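Local coordinates for glycerol kinase, putative (Plasmodium falciparum, PDB 2W40), which probably transfers a phosphate group from ATP to glycerol, yielding sn-glycerol 3-phosphate, as a member of the FGGY kinase family, at residues Thr286-Ile290 with Ala357-Arg361. Sequence-based numbering, arbitrary orientation.
Sequences TCGLI and APRWR. With EDO (1,2-ethanediol), chain B.
The indole of Trp-360 meets Gly-288 along its pyrrole edge, where the glycine carbonyl lies almost in the ring plane, while the backbone N of Ala-357, three residues earlier in the chain, sits 3.6 Å above one face, toward the rim. NE1 donates to Gly-288 O at 2.8 Å, with an N-H...O angle of 159°. Seen from the acceptor, the donor is tilted 31° from the carbonyl plane. CB of Trp-360 points toward the other loop, and with CG anti to its own carbonyl carbon (chi1 -68°) the indole presents NE1 to this oxygen. At the benzo end Ile-290 comes in obliquely, the two side chains crossing at about a right angle, with CD1 3.8 Å from Trp-360 CZ2.

Ala-357 and Pro-358, joined by a cis peptide bond, bring a second surface to the loop around Gly-288. Ala-357 CB rests 3.6 Å from Gly-288 O, and Pro-358 CB lies 3.3 Å from Cys-287 O, an oxygen that also accepts a hydrogen bond from Ser-398 of helix 377-403. Gly-288 has a positive phi, and its CA is 3.6 Å from Pro-358 O.

The contact joins two loops of the C-terminal FGGY domain, one leading into edge strand 290-295 and the other preceding strand 366-371. A 1,2-ethanediol, probably from the crystallisation liquor, donates from O1 to Leu-289 O at 2.7 Å and is also hydrogen-bonded to Thr-132 OG1 and Tyr-133 N. Chemically, a single directional N-H...O bond fixes the indole edge against the glycine backbone, Ile-290 makes apolar contact at the benzo end, and with no side chain at Gly-288 the two backbones come this close.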
ATOM      1  N   THR C 286     -27.483  19.895   3.362  1.00 13.00           N
ATOM      2  CA  THR C 286     -26.547  20.773   2.625  1.00 14.77           C
ATOM      3  C   THR C 286     -25.061  20.399   2.812  1.00 14.01           C
ATOM      4  O   THR C 286     -24.136  21.174   2.353  1.00 15.19           O
ATOM      5  CB  THR C 286     -26.721  22.246   3.020  1.00 17.21           C
ATOM      6  OG1 THR C 286     -26.360  22.420   4.381  1.00 21.72           O
ATOM      7  CG2 THR C 286     -28.166  22.723   2.774  1.00 18.69           C
ATOM      8  N   CYS C 287     -24.817  19.221   3.392  1.00 13.08           N
ATOM      9  CA  CYS C 287     -23.543  18.771   3.918  1.00 12.85           C
ATOM     10  C   CYS C 287     -23.273  17.349   3.447  1.00 12.32           C
ATOM     11  O   CYS C 287     -22.458  16.715   4.046  1.00 12.88           O
ATOM     12  CB  CYS C 287     -23.523  18.795   5.559  1.00 12.53           C
ATOM     13  SG  CYS C 287     -23.622  20.445   6.080  1.00 23.38           S
ATOM     14  N   GLY C 288     -23.842  16.899   2.332  1.00 10.67           N
ATOM     15  CA  GLY C 288     -23.460  15.629   1.822  1.00  9.43           C
ATOM     16  C   GLY C 288     -24.083  14.383   2.359  1.00 10.10           C
ATOM     17  O   GLY C 288     -23.600  13.306   2.091  1.00 10.86           O
ATOM     18  N   LEU C 289     -25.166  14.496   3.108  1.00 10.01           N
ATOM     19  CA  LEU C 289     -25.886  13.345   3.590  1.00  8.34           C
ATOM     20  C   LEU C 289     -27.090  13.089   2.662  1.00  8.44           C
ATOM     21  O   LEU C 289     -27.584  13.959   1.941  1.00 10.94           O
ATOM     22  CB  LEU C 289     -26.312  13.636   5.041  1.00 11.33           C
ATOM     23  CG  LEU C 289     -25.165  13.899   6.071  1.00  8.41           C
ATOM     24  CD1 LEU C 289     -25.652  14.026   7.492  1.00 10.66           C
ATOM     25  CD2 LEU C 289     -24.097  12.728   6.078  1.00 13.66           C
ATOM     26  N   ILE C 290     -27.521  11.850   2.625  1.00  9.33           N
ATOM     27  CA  ILE C 290     -28.651  11.443   1.760  1.00  8.11           C
ATOM     28  C   ILE C 290     -29.955  11.389   2.574  1.00  9.27           C
ATOM     29  O   ILE C 290     -29.962  10.880   3.690  1.00  9.84           O
ATOM     30  CB  ILE C 290     -28.362  10.033   1.183  1.00  9.51           C
ATOM     31  CG1 ILE C 290     -27.205  10.051   0.137  1.00 10.26           C
ATOM     32  CG2 ILE C 290     -29.677   9.374   0.582  1.00  9.24           C
ATOM     33  CD1 ILE C 290     -26.898   8.758  -0.431  1.00  9.86           C
ATOM     34  N   ALA C 357     -20.155   9.420   1.429  1.00  8.13           N
ATOM     35  CA  ALA C 357     -20.483  10.608   2.197  1.00  8.75           C
ATOM     36  C   ALA C 357     -19.264  11.065   3.045  1.00  8.84           C
ATOM     37  O   ALA C 357     -18.569  10.226   3.614  1.00  9.57           O
ATOM     38  CB  ALA C 357     -21.763  10.404   3.064  1.00  8.69           C
ATOM     39  N   PRO C 358     -19.115  12.387   3.248  1.00  8.06           N
ATOM     40  CA  PRO C 358     -19.935  13.522   2.694  1.00  8.47           C
ATOM     41  C   PRO C 358     -19.348  14.189   1.453  1.00 10.07           C
ATOM     42  O   PRO C 358     -19.981  15.112   0.895  1.00 10.15           O
ATOM     43  CB  PRO C 358     -19.931  14.540   3.826  1.00 10.00           C
ATOM     44  CG  PRO C 358     -18.638  14.394   4.507  1.00  9.35           C
ATOM     45  CD  PRO C 358     -18.230  12.917   4.321  1.00  9.10           C
ATOM     46  N   ARG C 359     -18.153  13.752   1.031  1.00 10.89           N
ATOM     47  CA  ARG C 359     -17.439  14.441  -0.091  1.00 10.66           C
ATOM     48  C   ARG C 359     -17.897  14.045  -1.491  1.00  9.85           C
ATOM     49  O   ARG C 359     -17.770  14.834  -2.434  1.00 11.83           O
ATOM     50  CB  ARG C 359     -15.929  14.271   0.045  1.00 10.71           C
ATOM     51  CG  ARG C 359     -15.370  14.697   1.424  1.00 12.30           C
ATOM     52  CD  ARG C 359     -13.874  14.711   1.388  1.00 13.90           C
ATOM     53  NE  ARG C 359     -13.240  14.992   2.695  1.00 13.80           N
ATOM     54  CZ  ARG C 359     -12.209  15.764   2.913  1.00 11.62           C
ATOM     55  NH1 ARG C 359     -11.718  16.501   1.915  1.00 17.71           N
ATOM     56  NH2 ARG C 359     -11.671  15.817   4.112  1.00 13.89           N
ATOM     57  N   TRP C 360     -18.333  12.794  -1.622  1.00 10.32           N
ATOM     58  CA  TRP C 360     -18.891  12.305  -2.885  1.00  8.36           C
ATOM     59  C   TRP C 360     -17.895  12.589  -4.053  1.00  9.46           C
ATOM     60  O   TRP C 360     -18.189  13.322  -5.006  1.00 11.82           O
ATOM     61  CB  TRP C 360     -20.261  12.899  -3.166  1.00  8.91           C
ATOM     62  CG  TRP C 360     -21.248  12.348  -2.147  1.00  8.41           C
ATOM     63  CD1 TRP C 360     -21.782  13.037  -1.027  1.00  9.38           C
ATOM     64  CD2 TRP C 360     -21.787  11.007  -2.062  1.00  8.65           C
ATOM     65  NE1 TRP C 360     -22.603  12.212  -0.326  1.00 10.07           N
ATOM     66  CE2 TRP C 360     -22.561  10.946  -0.867  1.00  9.04           C
ATOM     67  CE3 TRP C 360     -21.634   9.838  -2.819  1.00 10.50           C
ATOM     68  CZ2 TRP C 360     -23.229   9.805  -0.490  1.00 10.99           C
ATOM     69  CZ3 TRP C 360     -22.282   8.709  -2.431  1.00 10.18           C
ATOM     70  CH2 TRP C 360     -23.072   8.695  -1.275  1.00 10.86           C
ATOM     71  N   ARG C 361     -16.748  11.922  -3.980  1.00  9.75           N
ATOM     72  CA  ARG C 361     -15.717  12.055  -5.005  1.00  9.91           C
ATOM     73  C   ARG C 361     -15.474  10.688  -5.610  1.00  9.87           C
ATOM     74  O   ARG C 361     -14.703   9.894  -5.108  1.00 11.42           O
ATOM     75  CB  ARG C 361     -14.479  12.637  -4.322  1.00  9.52           C
ATOM     76  CG  ARG C 361     -14.633  14.062  -4.001  1.00  8.95           C
ATOM     77  CD  ARG C 361     -14.672  15.005  -5.254  1.00 12.32           C
ATOM     78  NE  ARG C 361     -13.408  14.944  -6.008  1.00 15.13           N
ATOM     79  CZ  ARG C 361     -12.376  15.792  -5.840  1.00 13.91           C
ATOM     80  NH1 ARG C 361     -12.396  16.781  -4.954  1.00 15.80           N
ATOM     81  NH2 ARG C 361     -11.279  15.586  -6.544  1.00 16.56           N
TER
HETATM   82  C1  EDO B1508     -27.148  14.917  -0.976  1.00 16.66           C
HETATM   83  O1  EDO B1508     -26.706  15.785   0.095  1.00 18.51           O
HETATM   84  C2  EDO B1508     -26.099  13.908  -1.359  1.00 12.76           C
HETATM   85  O2  EDO B1508     -26.540  13.125  -2.385  1.00 15.38           O